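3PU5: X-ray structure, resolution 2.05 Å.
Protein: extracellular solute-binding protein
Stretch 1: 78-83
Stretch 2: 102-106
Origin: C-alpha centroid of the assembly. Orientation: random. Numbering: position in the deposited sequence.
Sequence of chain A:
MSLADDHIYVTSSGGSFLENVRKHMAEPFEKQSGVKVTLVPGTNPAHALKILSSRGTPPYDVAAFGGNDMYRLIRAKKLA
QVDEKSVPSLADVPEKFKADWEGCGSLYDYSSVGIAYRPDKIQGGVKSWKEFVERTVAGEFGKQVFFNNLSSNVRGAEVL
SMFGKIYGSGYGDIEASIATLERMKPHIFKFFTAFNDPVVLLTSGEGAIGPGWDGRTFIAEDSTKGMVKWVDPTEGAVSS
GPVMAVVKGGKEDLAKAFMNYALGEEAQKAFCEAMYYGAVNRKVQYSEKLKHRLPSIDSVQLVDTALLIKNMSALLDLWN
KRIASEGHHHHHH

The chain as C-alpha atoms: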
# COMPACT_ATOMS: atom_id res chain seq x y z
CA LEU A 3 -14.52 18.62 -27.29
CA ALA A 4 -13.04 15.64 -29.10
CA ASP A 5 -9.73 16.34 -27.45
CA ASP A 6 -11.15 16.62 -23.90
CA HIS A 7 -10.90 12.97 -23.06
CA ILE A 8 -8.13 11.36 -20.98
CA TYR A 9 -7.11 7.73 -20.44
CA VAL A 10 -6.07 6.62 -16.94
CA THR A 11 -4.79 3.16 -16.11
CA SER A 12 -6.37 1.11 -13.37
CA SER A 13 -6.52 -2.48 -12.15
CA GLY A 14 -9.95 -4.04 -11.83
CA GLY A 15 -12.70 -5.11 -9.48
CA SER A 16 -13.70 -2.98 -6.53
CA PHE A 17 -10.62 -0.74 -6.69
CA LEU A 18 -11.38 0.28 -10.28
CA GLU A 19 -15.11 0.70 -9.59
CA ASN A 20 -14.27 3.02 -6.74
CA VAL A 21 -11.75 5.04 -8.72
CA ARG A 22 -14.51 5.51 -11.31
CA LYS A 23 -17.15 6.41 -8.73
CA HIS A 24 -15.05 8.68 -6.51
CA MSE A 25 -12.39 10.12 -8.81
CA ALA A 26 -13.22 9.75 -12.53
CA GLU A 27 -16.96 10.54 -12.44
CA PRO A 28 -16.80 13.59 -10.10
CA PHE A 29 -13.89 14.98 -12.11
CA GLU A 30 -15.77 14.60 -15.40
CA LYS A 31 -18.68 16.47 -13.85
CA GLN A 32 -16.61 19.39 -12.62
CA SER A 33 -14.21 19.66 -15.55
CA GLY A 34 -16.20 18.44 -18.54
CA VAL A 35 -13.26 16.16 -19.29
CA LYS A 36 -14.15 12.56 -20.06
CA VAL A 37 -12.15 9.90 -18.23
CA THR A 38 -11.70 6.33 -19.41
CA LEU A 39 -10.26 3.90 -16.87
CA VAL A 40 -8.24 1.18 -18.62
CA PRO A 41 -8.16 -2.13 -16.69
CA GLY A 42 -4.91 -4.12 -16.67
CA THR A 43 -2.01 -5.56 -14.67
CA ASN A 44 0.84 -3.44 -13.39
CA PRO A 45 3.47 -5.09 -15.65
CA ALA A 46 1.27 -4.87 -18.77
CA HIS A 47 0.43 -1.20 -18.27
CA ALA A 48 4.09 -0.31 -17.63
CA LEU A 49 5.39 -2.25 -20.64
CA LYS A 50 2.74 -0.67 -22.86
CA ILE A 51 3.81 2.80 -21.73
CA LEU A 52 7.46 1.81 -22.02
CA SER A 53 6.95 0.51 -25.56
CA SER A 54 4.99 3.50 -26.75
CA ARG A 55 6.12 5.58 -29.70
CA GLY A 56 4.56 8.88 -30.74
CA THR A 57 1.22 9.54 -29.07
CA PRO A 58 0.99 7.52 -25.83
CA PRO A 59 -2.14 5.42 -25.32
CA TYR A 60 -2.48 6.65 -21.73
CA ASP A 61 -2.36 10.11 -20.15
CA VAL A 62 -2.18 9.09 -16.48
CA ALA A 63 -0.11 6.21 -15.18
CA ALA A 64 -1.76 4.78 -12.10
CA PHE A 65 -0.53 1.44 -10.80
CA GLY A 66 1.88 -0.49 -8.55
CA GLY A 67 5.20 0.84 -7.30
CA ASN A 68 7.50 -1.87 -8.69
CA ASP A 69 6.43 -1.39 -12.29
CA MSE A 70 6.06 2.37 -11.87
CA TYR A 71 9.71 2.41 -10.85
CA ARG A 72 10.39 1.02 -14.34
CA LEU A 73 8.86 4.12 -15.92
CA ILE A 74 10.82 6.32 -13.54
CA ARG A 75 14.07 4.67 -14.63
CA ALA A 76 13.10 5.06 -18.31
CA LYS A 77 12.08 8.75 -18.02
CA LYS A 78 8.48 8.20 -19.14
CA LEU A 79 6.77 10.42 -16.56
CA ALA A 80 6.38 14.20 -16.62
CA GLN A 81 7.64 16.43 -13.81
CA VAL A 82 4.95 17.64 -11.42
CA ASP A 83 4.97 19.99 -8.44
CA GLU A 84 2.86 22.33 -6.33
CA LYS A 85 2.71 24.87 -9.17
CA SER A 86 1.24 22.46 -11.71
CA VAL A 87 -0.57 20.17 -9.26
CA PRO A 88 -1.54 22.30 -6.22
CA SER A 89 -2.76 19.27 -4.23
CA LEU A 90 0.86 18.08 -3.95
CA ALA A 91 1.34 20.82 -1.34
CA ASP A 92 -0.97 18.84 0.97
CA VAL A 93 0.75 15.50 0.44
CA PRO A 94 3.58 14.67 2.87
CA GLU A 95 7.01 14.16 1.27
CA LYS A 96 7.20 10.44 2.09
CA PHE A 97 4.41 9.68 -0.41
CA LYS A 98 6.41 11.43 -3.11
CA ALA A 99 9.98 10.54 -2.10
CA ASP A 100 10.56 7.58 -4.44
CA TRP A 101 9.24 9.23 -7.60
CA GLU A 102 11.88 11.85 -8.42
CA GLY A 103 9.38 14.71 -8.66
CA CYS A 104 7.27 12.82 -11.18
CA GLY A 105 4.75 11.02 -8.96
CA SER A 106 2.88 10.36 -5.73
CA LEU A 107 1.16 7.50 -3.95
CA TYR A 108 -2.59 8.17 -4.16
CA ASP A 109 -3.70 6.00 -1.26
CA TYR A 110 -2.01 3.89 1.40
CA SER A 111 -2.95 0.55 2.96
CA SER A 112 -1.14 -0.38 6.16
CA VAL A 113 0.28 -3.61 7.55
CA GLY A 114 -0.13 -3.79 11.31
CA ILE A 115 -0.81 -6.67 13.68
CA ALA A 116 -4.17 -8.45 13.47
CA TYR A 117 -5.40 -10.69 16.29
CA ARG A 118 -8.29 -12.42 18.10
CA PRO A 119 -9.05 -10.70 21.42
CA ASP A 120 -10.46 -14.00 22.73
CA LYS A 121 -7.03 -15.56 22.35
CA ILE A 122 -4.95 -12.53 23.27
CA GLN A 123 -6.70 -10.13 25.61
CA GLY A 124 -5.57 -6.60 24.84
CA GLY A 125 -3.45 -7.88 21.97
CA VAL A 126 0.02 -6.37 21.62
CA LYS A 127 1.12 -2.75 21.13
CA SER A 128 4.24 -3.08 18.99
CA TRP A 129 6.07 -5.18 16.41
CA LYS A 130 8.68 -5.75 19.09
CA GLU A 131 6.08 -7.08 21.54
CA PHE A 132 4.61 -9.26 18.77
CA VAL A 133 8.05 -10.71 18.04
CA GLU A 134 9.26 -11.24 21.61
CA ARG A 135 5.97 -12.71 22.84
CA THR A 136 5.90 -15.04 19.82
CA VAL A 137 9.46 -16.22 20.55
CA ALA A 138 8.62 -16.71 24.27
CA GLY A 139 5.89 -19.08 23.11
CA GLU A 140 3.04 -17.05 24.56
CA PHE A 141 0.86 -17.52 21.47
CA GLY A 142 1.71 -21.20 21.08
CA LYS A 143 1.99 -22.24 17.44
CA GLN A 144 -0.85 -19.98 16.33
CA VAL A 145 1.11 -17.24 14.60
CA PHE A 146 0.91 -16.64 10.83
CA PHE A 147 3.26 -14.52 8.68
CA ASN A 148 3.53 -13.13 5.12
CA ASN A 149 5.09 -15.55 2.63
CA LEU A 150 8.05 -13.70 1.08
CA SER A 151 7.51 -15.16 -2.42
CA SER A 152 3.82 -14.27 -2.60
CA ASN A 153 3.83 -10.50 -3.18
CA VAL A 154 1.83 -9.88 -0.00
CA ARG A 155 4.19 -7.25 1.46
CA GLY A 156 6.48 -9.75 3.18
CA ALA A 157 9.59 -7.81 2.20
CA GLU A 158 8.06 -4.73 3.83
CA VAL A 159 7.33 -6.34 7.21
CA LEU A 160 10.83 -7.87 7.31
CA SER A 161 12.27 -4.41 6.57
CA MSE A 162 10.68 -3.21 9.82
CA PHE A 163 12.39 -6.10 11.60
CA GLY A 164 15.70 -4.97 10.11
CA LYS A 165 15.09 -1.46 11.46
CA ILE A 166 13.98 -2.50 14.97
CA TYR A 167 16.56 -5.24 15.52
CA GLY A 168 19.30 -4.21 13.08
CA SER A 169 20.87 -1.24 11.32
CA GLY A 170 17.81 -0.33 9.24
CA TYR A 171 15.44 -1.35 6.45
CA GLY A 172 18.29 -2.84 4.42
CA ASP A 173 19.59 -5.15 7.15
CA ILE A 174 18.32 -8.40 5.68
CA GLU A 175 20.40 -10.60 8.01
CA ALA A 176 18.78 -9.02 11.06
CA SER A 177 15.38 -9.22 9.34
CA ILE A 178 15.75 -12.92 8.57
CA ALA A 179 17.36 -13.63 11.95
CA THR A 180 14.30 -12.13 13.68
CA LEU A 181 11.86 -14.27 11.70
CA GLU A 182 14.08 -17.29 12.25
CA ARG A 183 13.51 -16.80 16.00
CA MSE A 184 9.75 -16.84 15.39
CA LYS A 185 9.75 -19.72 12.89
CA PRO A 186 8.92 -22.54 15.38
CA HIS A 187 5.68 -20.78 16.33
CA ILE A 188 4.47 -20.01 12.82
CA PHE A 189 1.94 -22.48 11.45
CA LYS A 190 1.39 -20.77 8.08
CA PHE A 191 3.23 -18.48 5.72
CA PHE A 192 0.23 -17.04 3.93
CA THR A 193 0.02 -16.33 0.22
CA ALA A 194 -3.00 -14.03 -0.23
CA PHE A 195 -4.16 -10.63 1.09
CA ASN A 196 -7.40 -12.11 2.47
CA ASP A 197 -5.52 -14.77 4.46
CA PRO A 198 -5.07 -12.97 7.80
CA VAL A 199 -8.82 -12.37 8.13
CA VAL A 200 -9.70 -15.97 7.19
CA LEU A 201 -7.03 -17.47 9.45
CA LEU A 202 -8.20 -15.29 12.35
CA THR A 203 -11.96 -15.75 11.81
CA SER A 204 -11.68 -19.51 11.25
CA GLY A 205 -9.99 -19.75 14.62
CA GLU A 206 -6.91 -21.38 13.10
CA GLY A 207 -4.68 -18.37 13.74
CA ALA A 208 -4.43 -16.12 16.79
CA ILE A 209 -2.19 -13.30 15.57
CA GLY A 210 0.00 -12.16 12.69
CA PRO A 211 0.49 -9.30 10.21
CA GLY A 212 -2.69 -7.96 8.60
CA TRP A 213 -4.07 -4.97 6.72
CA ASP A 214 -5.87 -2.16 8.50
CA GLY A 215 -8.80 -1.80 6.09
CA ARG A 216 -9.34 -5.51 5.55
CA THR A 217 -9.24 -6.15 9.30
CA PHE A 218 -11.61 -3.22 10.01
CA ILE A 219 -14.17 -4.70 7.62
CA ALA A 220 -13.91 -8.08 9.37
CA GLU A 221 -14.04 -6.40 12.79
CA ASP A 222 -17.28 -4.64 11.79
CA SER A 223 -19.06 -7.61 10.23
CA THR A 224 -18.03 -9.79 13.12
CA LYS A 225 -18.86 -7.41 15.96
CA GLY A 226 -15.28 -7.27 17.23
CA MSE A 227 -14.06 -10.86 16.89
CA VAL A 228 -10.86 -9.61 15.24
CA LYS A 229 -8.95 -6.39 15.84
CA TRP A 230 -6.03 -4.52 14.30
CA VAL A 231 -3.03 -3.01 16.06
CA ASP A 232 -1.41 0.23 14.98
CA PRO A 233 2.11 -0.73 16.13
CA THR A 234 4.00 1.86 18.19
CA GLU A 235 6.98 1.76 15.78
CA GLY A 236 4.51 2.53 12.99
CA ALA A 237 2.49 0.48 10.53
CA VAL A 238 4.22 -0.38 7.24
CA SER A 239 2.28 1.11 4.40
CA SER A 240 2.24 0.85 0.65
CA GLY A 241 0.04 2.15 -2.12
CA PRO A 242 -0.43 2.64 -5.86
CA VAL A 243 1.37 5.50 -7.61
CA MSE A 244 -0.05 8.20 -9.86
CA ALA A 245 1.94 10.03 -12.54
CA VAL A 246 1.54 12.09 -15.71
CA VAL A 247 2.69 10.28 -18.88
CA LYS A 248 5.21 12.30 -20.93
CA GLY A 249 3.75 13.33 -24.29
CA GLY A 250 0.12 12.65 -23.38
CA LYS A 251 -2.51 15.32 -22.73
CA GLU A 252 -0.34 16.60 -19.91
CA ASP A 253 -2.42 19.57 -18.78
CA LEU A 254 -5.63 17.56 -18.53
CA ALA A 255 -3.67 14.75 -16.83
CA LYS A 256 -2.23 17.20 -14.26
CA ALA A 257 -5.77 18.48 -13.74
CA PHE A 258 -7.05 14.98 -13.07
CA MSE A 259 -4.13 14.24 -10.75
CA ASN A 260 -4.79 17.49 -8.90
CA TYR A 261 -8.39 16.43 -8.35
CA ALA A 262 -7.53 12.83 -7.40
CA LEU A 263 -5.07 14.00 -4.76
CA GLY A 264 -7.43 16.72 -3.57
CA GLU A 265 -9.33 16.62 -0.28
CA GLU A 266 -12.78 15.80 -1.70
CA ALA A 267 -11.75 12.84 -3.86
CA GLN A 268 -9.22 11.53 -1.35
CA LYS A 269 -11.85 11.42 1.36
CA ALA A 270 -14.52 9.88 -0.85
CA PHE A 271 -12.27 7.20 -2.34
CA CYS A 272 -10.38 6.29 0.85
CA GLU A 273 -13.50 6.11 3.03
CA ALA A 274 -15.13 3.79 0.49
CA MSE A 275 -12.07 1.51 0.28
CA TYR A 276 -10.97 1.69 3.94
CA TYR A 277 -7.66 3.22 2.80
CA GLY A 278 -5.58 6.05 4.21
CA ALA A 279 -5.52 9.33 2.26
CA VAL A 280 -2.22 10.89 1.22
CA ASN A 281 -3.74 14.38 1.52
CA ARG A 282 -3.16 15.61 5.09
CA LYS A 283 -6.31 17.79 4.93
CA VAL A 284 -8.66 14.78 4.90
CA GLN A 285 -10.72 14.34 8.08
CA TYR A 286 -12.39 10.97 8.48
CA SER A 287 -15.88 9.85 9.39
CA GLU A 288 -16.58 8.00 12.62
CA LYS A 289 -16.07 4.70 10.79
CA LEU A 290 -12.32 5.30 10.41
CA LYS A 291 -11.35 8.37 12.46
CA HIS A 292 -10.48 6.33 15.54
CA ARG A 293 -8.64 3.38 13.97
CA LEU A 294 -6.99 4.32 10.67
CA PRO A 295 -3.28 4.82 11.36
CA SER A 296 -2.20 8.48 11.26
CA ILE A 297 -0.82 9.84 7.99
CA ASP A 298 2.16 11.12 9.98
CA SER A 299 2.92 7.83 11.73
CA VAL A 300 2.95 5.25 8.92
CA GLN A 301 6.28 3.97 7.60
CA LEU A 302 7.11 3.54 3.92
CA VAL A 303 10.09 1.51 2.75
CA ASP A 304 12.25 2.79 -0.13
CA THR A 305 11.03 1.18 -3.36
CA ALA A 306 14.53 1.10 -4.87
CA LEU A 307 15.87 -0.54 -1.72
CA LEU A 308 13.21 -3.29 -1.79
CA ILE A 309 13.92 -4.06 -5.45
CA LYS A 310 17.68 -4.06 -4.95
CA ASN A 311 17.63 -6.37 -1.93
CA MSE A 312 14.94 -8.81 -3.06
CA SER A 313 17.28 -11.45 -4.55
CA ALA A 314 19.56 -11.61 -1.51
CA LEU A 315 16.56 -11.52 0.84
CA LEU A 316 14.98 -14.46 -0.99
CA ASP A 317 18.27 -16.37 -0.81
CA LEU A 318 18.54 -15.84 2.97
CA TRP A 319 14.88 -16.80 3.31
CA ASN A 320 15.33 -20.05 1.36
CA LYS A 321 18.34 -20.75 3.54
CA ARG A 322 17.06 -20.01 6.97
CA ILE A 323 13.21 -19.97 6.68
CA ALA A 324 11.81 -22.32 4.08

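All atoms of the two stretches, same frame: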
# COMPACT_ATOMS: atom_id res chain seq x y z
N LYS A 78 9.75 8.16 -18.41
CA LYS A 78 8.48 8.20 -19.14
C LYS A 78 7.41 9.06 -18.48
O LYS A 78 6.30 9.20 -18.99
CB LYS A 78 7.95 6.78 -19.38
CG LYS A 78 8.81 5.96 -20.33
CD LYS A 78 8.73 6.53 -21.74
CE LYS A 78 9.54 5.71 -22.72
NZ LYS A 78 9.63 6.43 -24.03
N LEU A 79 7.75 9.67 -17.35
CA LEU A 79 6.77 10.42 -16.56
C LEU A 79 7.11 11.90 -16.54
O LEU A 79 8.27 12.26 -16.46
CB LEU A 79 6.74 9.87 -15.14
CG LEU A 79 6.55 8.36 -15.05
CD1 LEU A 79 6.61 7.89 -13.59
CD2 LEU A 79 5.23 7.98 -15.70
N ALA A 80 6.11 12.77 -16.61
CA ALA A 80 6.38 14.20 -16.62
C ALA A 80 6.61 14.73 -15.21
O ALA A 80 6.05 14.21 -14.24
CB ALA A 80 5.24 14.96 -17.30
N GLN A 81 7.43 15.76 -15.10
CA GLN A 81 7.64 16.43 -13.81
C GLN A 81 6.35 17.09 -13.32
O GLN A 81 5.60 17.67 -14.10
CB GLN A 81 8.77 17.46 -13.92
CG GLN A 81 8.48 18.59 -14.92
CD GLN A 81 9.68 19.52 -15.14
OE1 GLN A 81 10.03 20.34 -14.28
NE2 GLN A 81 10.30 19.40 -16.31
N VAL A 82 6.10 16.98 -12.02
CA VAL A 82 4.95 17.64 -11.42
C VAL A 82 5.36 18.25 -10.09
O VAL A 82 6.24 17.72 -9.40
CB VAL A 82 3.76 16.68 -11.20
CG1 VAL A 82 3.13 16.26 -12.52
CG2 VAL A 82 4.18 15.45 -10.39
N ASP A 83 4.73 19.36 -9.73
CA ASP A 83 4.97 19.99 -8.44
C ASP A 83 3.77 20.82 -8.01
O ASP A 83 2.72 20.81 -8.66
CB ASP A 83 6.24 20.85 -8.47
CG ASP A 83 6.18 21.96 -9.50
OD1 ASP A 83 5.09 22.50 -9.75
OD2 ASP A 83 7.24 22.31 -10.05
N GLU A 102 11.01 10.88 -7.78
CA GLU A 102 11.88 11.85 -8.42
C GLU A 102 11.12 13.03 -9.02
O GLU A 102 11.42 13.47 -10.13
CB GLU A 102 12.79 11.15 -9.44
CG GLU A 102 13.78 10.19 -8.77
CD GLU A 102 14.67 9.43 -9.73
OE1 GLU A 102 14.95 9.94 -10.84
OE2 GLU A 102 15.09 8.31 -9.37
N GLY A 103 10.15 13.54 -8.26
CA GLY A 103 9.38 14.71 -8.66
C GLY A 103 8.42 14.46 -9.79
O GLY A 103 7.92 15.40 -10.42
N CYS A 104 8.14 13.19 -10.06
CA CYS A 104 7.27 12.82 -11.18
C CYS A 104 6.11 11.93 -10.73
O CYS A 104 5.50 11.26 -11.57
CB CYS A 104 8.06 12.09 -12.27
SG CYS A 104 9.42 13.02 -13.00
N GLY A 105 5.81 11.90 -9.43
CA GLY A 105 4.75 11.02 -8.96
C GLY A 105 4.39 11.12 -7.49
O GLY A 105 5.09 11.75 -6.69
N SER A 106 3.29 10.46 -7.13
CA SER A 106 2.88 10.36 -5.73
C SER A 106 2.00 9.14 -5.51
O SER A 106 1.18 8.80 -6.36
CB SER A 106 2.11 11.61 -5.32
OG SER A 106 1.69 11.51 -3.98
O HOH W 1 3.97 12.87 -13.23

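The two segments come together as loop against loop, and the nearest CA pair is Gln81 CA and Cys104 CA, 4.5 Å apart. One direct hydrogen bond joins the two stretches: Val82 N donates to Gly103 O at 2.9 Å, with an N-H...O angle of 177°, so the amide proton lies almost exactly on the line to its acceptor. The same carbonyl also receives a CA-H...O contact from Gln81, CA to Gly103 O being 3.6 Å with 137° at the hydrogen, a longer and more bent approach that can add only a weak attraction. Gly103 O thus faces two consecutive residues of the first stretch. Gly103 O also lies 3.0 Å from Val82 O, but both atoms are acceptors, and this pair is a close approach rather than a bond.

A second backbone link runs through water. Water 1 donates to Ala80 O at 2.7 Å and to Cys104 O at 2.8 Å, using its two hydrogens to satisfy two carbonyls that cannot bond to each other. Ala80 O is approached as well by Cys104 CA, at 3.6 Å with 127° at the hydrogen, again a weak CA-H...O contact.

Gly103 has phi/psi of 72/16; positive phi by itself favours glycine. An ideal CB placed there would be 4.5 Å from Val82 O and 5.4 Å from Gln81 CB, so these two atoms leave room for one.

Cys104 is the most covered residue of the contact, with 83 Å² of its whole surface, main chain included, covered by the other stretch; the area buried on both sides together is 242 Å². Its chi1 of -59° (m) places SG 3.7 Å from Leu79 O and 3.9 Å from Gln81 CA, while its CB lies 3.5 Å from Ala80 O. Leu79 points its CA-to-CB bond toward the second stretch, and its CB meets Cys104 CB at 3.9 Å, an apolar contact at van der Waals range. Val82, with chi1 of -70° (m), contributes from the other end of the patch: its CB is directed sideways, yet CG2 reaches 4.0 Å from both Cys104 C and Gly105 N, packing a methyl against the peptide link between those residues.

Gln81 behaves differently. Its CA-to-CB bond points away and the residue is exposed, so it engages the second stretch mainly through its backbone. Polar bonding here therefore belongs to main-chain atoms and one water, with compact apolar contacts filling in around them.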